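Folylpolyglutamate synthase protein FOLC (Mycobacterium tuberculosis, PDB 2VOR) probably catalyses the ATP-dependent addition of L-glutamate to dihydropteroate, forming dihydrofolate, and of further glutamates to tetrahydrofolate, with magnesium as cofactor. Local coordinates at residues N73-V78 / V193-S198; I199-Y204 / L382-V387. All coordinates share one frame; numbering follows the deposited sequence.

Contact 1: residues N73-V78 / V193-S198; sequences NGKTSV and VITPIS. With CO (cobalt (II) ion), chain D; ACP (phosphomethylphosphonic acid adenylate ester), chain B.
Asn73 and Thr195 meet through the Asn73 carbonyl. Thr195 OG1 donates to Asn73 O at 2.9 Å, coming from above the carbonyl plane. With chi1 at 72°, OG1 sits between the Thr195 backbone N and carbonyl carbon. CG2 is thereby turned to the helix, where it lies 4.0 Å from Val78 CG2. Lys75 crosses Thr195 at about a right angle, its CG 3.8 Å from Thr195 OG1.

The backbone N of Asn73 donates to Pro196 O at 3.2 Å, fairly straight (160°). The two bonds hold the peptide groups before and after Asn73. Asn73 OD1 accepts from Asn355 and from a water that also joins Ser198 OG. CB of Asn73 lies 3.8 Å from C4 of the adenine of the ATP analogue ACP.

Beyond Asn73 the chain wraps the phosphates. Gly74 N, Lys75 N, Thr76 N and Ser77 N all donate to phosphate oxygens, as does Lys75 NZ to ACP O1B at 2.9 Å. Thr76 OG1 binds a cobalt ion also held by ACP O1G and O2B, Glu174 and Ser98 O. This is the P-loop, between strand 66-70 and helix 75-88, with Thr195 and Pro196, in the chain following neighbouring strand 191-194, hydrogen-bonded to its Asn73.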
loop_
_atom_site.group_PDB
_atom_site.type_symbol
_atom_site.label_atom_id
_atom_site.label_comp_id
_atom_site.label_asym_id
_atom_site.label_seq_id
_atom_site.Cartn_x
_atom_site.Cartn_y
_atom_site.Cartn_z
ATOM N N ASN A 73 4.828 -3.414 4.889
ATOM C CA ASN A 73 3.460 -3.037 5.135
ATOM C C ASN A 73 3.307 -1.525 5.349
ATOM O O ASN A 73 4.149 -0.889 6.031
ATOM C CB ASN A 73 2.993 -3.695 6.379
ATOM C CG ASN A 73 2.662 -5.190 6.172
ATOM O OD1 ASN A 73 3.202 -6.034 6.898
ATOM N ND2 ASN A 73 1.707 -5.508 5.230
ATOM N N GLY A 74 2.210 -0.962 4.793
ATOM C CA GLY A 74 1.841 0.383 5.094
ATOM C C GLY A 74 2.413 1.271 4.064
ATOM O O GLY A 74 2.264 2.418 4.158
ATOM N N LYS A 75 3.047 0.771 3.027
ATOM C CA LYS A 75 3.627 1.729 2.113
ATOM C C LYS A 75 2.589 2.610 1.450
ATOM O O LYS A 75 2.814 3.830 1.214
ATOM C CB LYS A 75 4.512 1.107 1.005
ATOM C CG LYS A 75 5.553 0.053 1.400
ATOM C CD LYS A 75 6.411 -0.345 0.098
ATOM C CE LYS A 75 5.554 -1.298 -0.794
ATOM N NZ LYS A 75 5.018 -2.443 0.124
ATOM N N THR A 76 1.510 1.974 1.001
ATOM C CA THR A 76 0.407 2.715 0.316
ATOM C C THR A 76 -0.286 3.715 1.198
ATOM O O THR A 76 -0.431 4.823 0.825
ATOM C CB THR A 76 -0.652 1.798 -0.357
ATOM O OG1 THR A 76 -0.080 1.346 -1.570
ATOM C CG2 THR A 76 -1.939 2.650 -0.734
ATOM N N SER A 77 -0.675 3.281 2.379
ATOM C CA SER A 77 -1.175 4.137 3.373
ATOM C C SER A 77 -0.326 5.366 3.699
ATOM O O SER A 77 -0.887 6.451 3.824
ATOM C CB SER A 77 -1.378 3.369 4.636
ATOM O OG SER A 77 -2.354 2.419 4.393
ATOM N N VAL A 78 0.975 5.149 3.969
ATOM C CA VAL A 78 1.926 6.179 4.276
ATOM C C VAL A 78 2.017 7.081 3.074
ATOM O O VAL A 78 2.033 8.329 3.242
ATOM C CB VAL A 78 3.354 5.597 4.663
ATOM C CG1 VAL A 78 4.434 6.717 4.761
ATOM C CG2 VAL A 78 3.285 4.795 5.976
ATOM N N VAL A 193 11.768 6.614 3.111
ATOM C CA VAL A 193 10.968 6.208 4.256
ATOM C C VAL A 193 10.960 4.729 4.212
ATOM O O VAL A 193 10.807 4.177 3.113
ATOM C CB VAL A 193 9.481 6.696 4.068
ATOM C CG1 VAL A 193 8.651 6.424 5.300
ATOM C CG2 VAL A 193 9.434 8.227 3.615
ATOM N N ILE A 194 11.120 4.066 5.361
ATOM C CA ILE A 194 11.110 2.607 5.405
ATOM C C ILE A 194 10.079 2.223 6.442
ATOM O O ILE A 194 10.293 2.361 7.651
ATOM C CB ILE A 194 12.535 1.945 5.767
ATOM C CG1 ILE A 194 13.703 2.619 5.033
ATOM C CG2 ILE A 194 12.583 0.461 5.489
ATOM C CD1 ILE A 194 13.878 2.162 3.598
ATOM N N THR A 195 8.973 1.671 5.982
ATOM C CA THR A 195 7.905 1.259 6.850
ATOM C C THR A 195 8.203 -0.180 7.390
ATOM O O THR A 195 9.210 -0.841 6.990
ATOM C CB THR A 195 6.624 1.280 6.036
ATOM O OG1 THR A 195 6.634 0.177 5.087
ATOM C CG2 THR A 195 6.548 2.586 5.232
ATOM N N PRO A 196 7.347 -0.694 8.300
ATOM C CA PRO A 196 7.778 -1.974 8.909
ATOM C C PRO A 196 8.055 -3.108 7.891
ATOM O O PRO A 196 7.305 -3.288 6.915
ATOM C CB PRO A 196 6.639 -2.298 9.844
ATOM C CG PRO A 196 6.126 -0.887 10.295
ATOM C CD PRO A 196 6.224 -0.072 9.027
ATOM N N ILE A 197 9.171 -3.815 8.097
ATOM C CA ILE A 197 9.627 -4.862 7.206
ATOM C C ILE A 197 9.303 -6.211 7.846
ATOM O O ILE A 197 9.561 -6.418 9.029
ATOM C CB ILE A 197 11.149 -4.725 6.914
ATOM C CG1 ILE A 197 11.418 -3.509 6.030
ATOM C CG2 ILE A 197 11.725 -5.991 6.290
ATOM C CD1 ILE A 197 12.884 -3.315 5.623
ATOM N N SER A 198 8.673 -7.105 7.078
ATOM C CA SER A 198 8.368 -8.468 7.585
ATOM C C SER A 198 8.116 -9.438 6.419
ATOM O O SER A 198 8.441 -9.131 5.286
ATOM C CB SER A 198 7.247 -8.449 8.651
ATOM O OG SER A 198 5.987 -8.491 8.053
HETATM CO CO CO D . 1.126 -0.683 -1.745
HETATM P PG ACP B . -0.087 -3.444 -0.697
HETATM O O1G ACP B . -0.413 -1.710 -1.101
HETATM O O2G ACP B . 0.578 -4.356 -1.759
HETATM O O3G ACP B . -1.396 -3.967 -0.183
HETATM P PB ACP B . 1.469 -1.874 1.368
HETATM O O1B ACP B . 2.822 -2.019 1.939
HETATM O O2B ACP B . 1.460 -0.794 0.359
HETATM C C3B ACP B . 1.384 -3.433 0.381
HETATM P PA ACP B . -0.783 -0.786 2.510
HETATM O O1A ACP B . -1.818 -1.247 1.421
HETATM O O2A ACP B . -1.183 0.242 3.543
HETATM O O3A ACP B . 0.497 -1.836 2.600
HETATM O "O5'" ACP B . -1.554 -1.906 3.574
HETATM C "C5'" ACP B . -1.847 -3.350 3.262
HETATM C "C4'" ACP B . -2.486 -4.075 4.431
HETATM O "O4'" ACP B . -1.427 -4.082 5.416
HETATM C "C3'" ACP B . -3.548 -3.190 5.080
HETATM O "O3'" ACP B . -4.855 -3.481 4.609
HETATM C "C2'" ACP B . -3.463 -3.507 6.569
HETATM O "O2'" ACP B . -4.134 -4.732 6.880
HETATM C "C1'" ACP B . -2.004 -3.815 6.743
HETATM N N9 ACP B . -1.094 -2.728 7.234
HETATM C C8 ACP B . -0.942 -1.452 6.759
HETATM N N7 ACP B . 0.024 -0.818 7.447
HETATM C C5 ACP B . 0.455 -1.689 8.380
HETATM C C6 ACP B . 1.428 -1.627 9.359
HETATM N N6 ACP B . 2.144 -0.518 9.547
HETATM N N1 ACP B . 1.641 -2.730 10.092
HETATM C C2 ACP B . 0.933 -3.836 9.956
HETATM N N3 ACP B . -0.007 -3.940 9.033
HETATM C C4 ACP B . -0.230 -2.897 8.234
HETATM O O HOH W 1 5.481 -5.538 8.179
#

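Contact 2: residues I199-Y204 / L382-V387; sequences IDHVDY and LGDKDV. With CO (cobalt (II) ion), chain E.
A small salt-bridge network and a histidine-carboxylate hydrogen bond join two loops here. The network includes Asp200, a magnesium-binding residue. His201 and Asp384 make the shortest hydrogen bond between the loops. His201 ND1 donates to Asp384 OD2 at 2.7 Å, with an angle of 166° at the hydrogen. The oxygen lies in the ring plane and uses its anti lone pair. The ring and carboxylate planes are 54° apart. At the other ring nitrogen, His201 NE2 binds a cobalt ion at 2.3 Å. Asp203 OD1 and three waters are further ligands of that ion, which is separate from the magnesium site and not bound by Asp200. Held by the ion at NE2 and by Asp384 at ND1, the ring is probably restrained from turning. The carboxylate may also polarise the imidazole.

Lys385 starts out away from the other loop, but a bend at chi2 (-15°) brings its amine back to it. NZ makes a salt bridge with Asp200 OD2 at 3.3 Å, reaching the oxygen from the syn side but tilted out of the carboxylate plane. A weak bond of 3.4 Å runs from Lys385 NZ to OD2 of Asp384, its neighbour in the same loop. The amine therefore lies between two acidic groups and probably eases their mutual repulsion. Asp200 OD1 is turned to His354, another metal-binding residue, in a weak bond.

The backbones are tied by Val202 N, which donates to Asp384 O at 2.9 Å. Val202 CG2 packs 3.8 Å from Asp386 CB. Asp386 itself caps Gly389 N through OD1.

The loop 199-204 runs between strand 191-194 and helix 209-216. The turn Leu382-Lys385 follows strand 374-379, and Asp386 is the N-cap of helix 387-394, which packs against helix 414-425 through Val387.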
loop_
_atom_site.group_PDB
_atom_site.type_symbol
_atom_site.label_atom_id
_atom_site.label_comp_id
_atom_site.label_asym_id
_atom_site.label_seq_id
_atom_site.Cartn_x
_atom_site.Cartn_y
_atom_site.Cartn_z
ATOM N N ILE A 199 7.597 -10.628 6.665
ATOM C CA ILE A 199 7.382 -11.568 5.541
ATOM C C ILE A 199 6.122 -11.230 4.735
ATOM O O ILE A 199 5.072 -10.898 5.308
ATOM C CB ILE A 199 7.327 -13.049 6.016
ATOM C CG1 ILE A 199 8.678 -13.474 6.648
ATOM C CG2 ILE A 199 6.968 -13.993 4.858
ATOM C CD1 ILE A 199 9.936 -13.057 5.805
ATOM N N ASP A 200 6.240 -11.302 3.407
ATOM C CA ASP A 200 5.106 -11.105 2.495
ATOM C C ASP A 200 5.080 -12.115 1.352
ATOM O O ASP A 200 4.268 -13.030 1.350
ATOM C CB ASP A 200 5.123 -9.714 1.878
ATOM C CG ASP A 200 3.941 -9.501 0.928
ATOM O OD1 ASP A 200 2.787 -9.626 1.395
ATOM O OD2 ASP A 200 4.150 -9.283 -0.294
ATOM N N HIS A 201 5.938 -11.897 0.366
ATOM C CA HIS A 201 6.192 -12.832 -0.711
ATOM C C HIS A 201 7.118 -13.976 -0.225
ATOM O O HIS A 201 8.178 -13.746 0.309
ATOM C CB HIS A 201 6.845 -12.080 -1.889
ATOM C CG HIS A 201 7.234 -12.985 -3.009
ATOM N ND1 HIS A 201 6.319 -13.467 -3.913
ATOM C CD2 HIS A 201 8.427 -13.523 -3.352
ATOM C CE1 HIS A 201 6.931 -14.261 -4.772
ATOM N NE2 HIS A 201 8.205 -14.334 -4.436
ATOM N N VAL A 202 6.719 -15.214 -0.391
ATOM C CA VAL A 202 7.476 -16.309 0.259
ATOM C C VAL A 202 8.282 -17.139 -0.778
ATOM O O VAL A 202 7.681 -17.751 -1.648
ATOM C CB VAL A 202 6.519 -17.252 1.046
ATOM C CG1 VAL A 202 7.281 -18.402 1.639
ATOM C CG2 VAL A 202 5.782 -16.533 2.133
ATOM N N ASP A 203 9.619 -17.096 -0.696
ATOM C CA ASP A 203 10.550 -17.974 -1.454
ATOM C C ASP A 203 11.142 -19.078 -0.586
ATOM O O ASP A 203 11.493 -20.139 -1.084
ATOM C CB ASP A 203 11.748 -17.171 -1.983
ATOM C CG ASP A 203 11.355 -16.158 -3.037
ATOM O OD1 ASP A 203 10.433 -16.468 -3.776
ATOM O OD2 ASP A 203 11.928 -15.043 -3.113
ATOM N N TYR A 204 11.307 -18.793 0.704
ATOM C CA TYR A 204 11.841 -19.750 1.660
ATOM C C TYR A 204 10.983 -19.738 2.885
ATOM O O TYR A 204 10.350 -18.741 3.155
ATOM C CB TYR A 204 13.284 -19.357 2.038
ATOM C CG TYR A 204 14.147 -19.289 0.811
ATOM C CD1 TYR A 204 14.599 -20.448 0.205
ATOM C CD2 TYR A 204 14.455 -18.067 0.205
ATOM C CE1 TYR A 204 15.367 -20.398 -0.952
ATOM C CE2 TYR A 204 15.235 -18.017 -0.974
ATOM C CZ TYR A 204 15.657 -19.175 -1.548
ATOM O OH TYR A 204 16.430 -19.149 -2.685
ATOM N N LEU A 382 -3.534 -14.864 -2.926
ATOM C CA LEU A 382 -2.629 -15.219 -4.002
ATOM C C LEU A 382 -1.616 -16.313 -3.560
ATOM O O LEU A 382 -1.253 -16.409 -2.381
ATOM C CB LEU A 382 -1.897 -13.964 -4.531
ATOM C CG LEU A 382 -2.777 -12.753 -4.841
ATOM C CD1 LEU A 382 -1.966 -11.793 -5.645
ATOM C CD2 LEU A 382 -4.102 -13.089 -5.539
ATOM N N GLY A 383 -1.156 -17.130 -4.511
ATOM C CA GLY A 383 -0.305 -18.309 -4.202
ATOM C C GLY A 383 1.125 -18.022 -3.738
ATOM O O GLY A 383 1.821 -18.920 -3.291
ATOM N N ASP A 384 1.603 -16.788 -3.843
ATOM C CA ASP A 384 2.942 -16.502 -3.341
ATOM C C ASP A 384 2.961 -16.011 -1.886
ATOM O O ASP A 384 3.995 -15.550 -1.408
ATOM C CB ASP A 384 3.675 -15.514 -4.250
ATOM C CG ASP A 384 2.979 -14.173 -4.302
ATOM O OD1 ASP A 384 1.736 -14.247 -4.303
ATOM O OD2 ASP A 384 3.633 -13.076 -4.289
ATOM N N LYS A 385 1.833 -16.114 -1.181
ATOM C CA LYS A 385 1.748 -15.500 0.144
ATOM C C LYS A 385 1.982 -16.553 1.168
ATOM O O LYS A 385 1.880 -17.750 0.843
ATOM C CB LYS A 385 0.387 -14.838 0.437
ATOM C CG LYS A 385 0.100 -13.553 -0.299
ATOM C CD LYS A 385 1.327 -12.933 -0.923
ATOM C CE LYS A 385 0.938 -11.595 -1.598
ATOM N NZ LYS A 385 2.052 -10.889 -2.233
ATOM N N ASP A 386 2.282 -16.130 2.408
ATOM C CA ASP A 386 2.260 -17.062 3.588
ATOM C C ASP A 386 0.782 -17.324 3.961
ATOM O O ASP A 386 0.220 -16.727 4.878
ATOM C CB ASP A 386 3.071 -16.474 4.763
ATOM C CG ASP A 386 3.199 -17.425 5.936
ATOM O OD1 ASP A 386 2.497 -18.471 5.966
ATOM O OD2 ASP A 386 4.028 -17.123 6.844
ATOM N N VAL A 387 0.142 -18.180 3.178
ATOM C CA VAL A 387 -1.288 -18.448 3.353
ATOM C C VAL A 387 -1.663 -18.903 4.768
ATOM O O VAL A 387 -2.652 -18.439 5.348
ATOM C CB VAL A 387 -1.736 -19.496 2.321
ATOM C CG1 VAL A 387 -3.177 -19.952 2.594
ATOM C CG2 VAL A 387 -1.508 -18.881 0.922
HETATM CO CO CO E . 9.499 -15.665 -5.734
HETATM O O HOH W 2 10.974 -14.520 -5.677
HETATM O O HOH W 3 7.699 -16.678 -5.101
HETATM O O HOH W 4 8.162 -15.741 -7.665
#

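How the contacts relate
The two contacts lie in series along the chain, with centres about 17 Å apart. Residues 193-198 run directly into 199-204, so a single length of chain serves both. Contact 1 is buried, near the middle of the molecule. It lies where the P-loop and helix 75-88 meet the chain following strand 191-194 of the large mixed sheet. Contact 2 is at the surface. It links that part of the protein to the glutamate ligase part, whose own mixed sheet includes strand 374-379. The chain after strand 191-194 thus runs from the nucleotide site to the surface that faces the glutamate ligase domain. Asn355 reaches both contacts and His354 reaches contact 2, which is consistent with a site formed between the two domains.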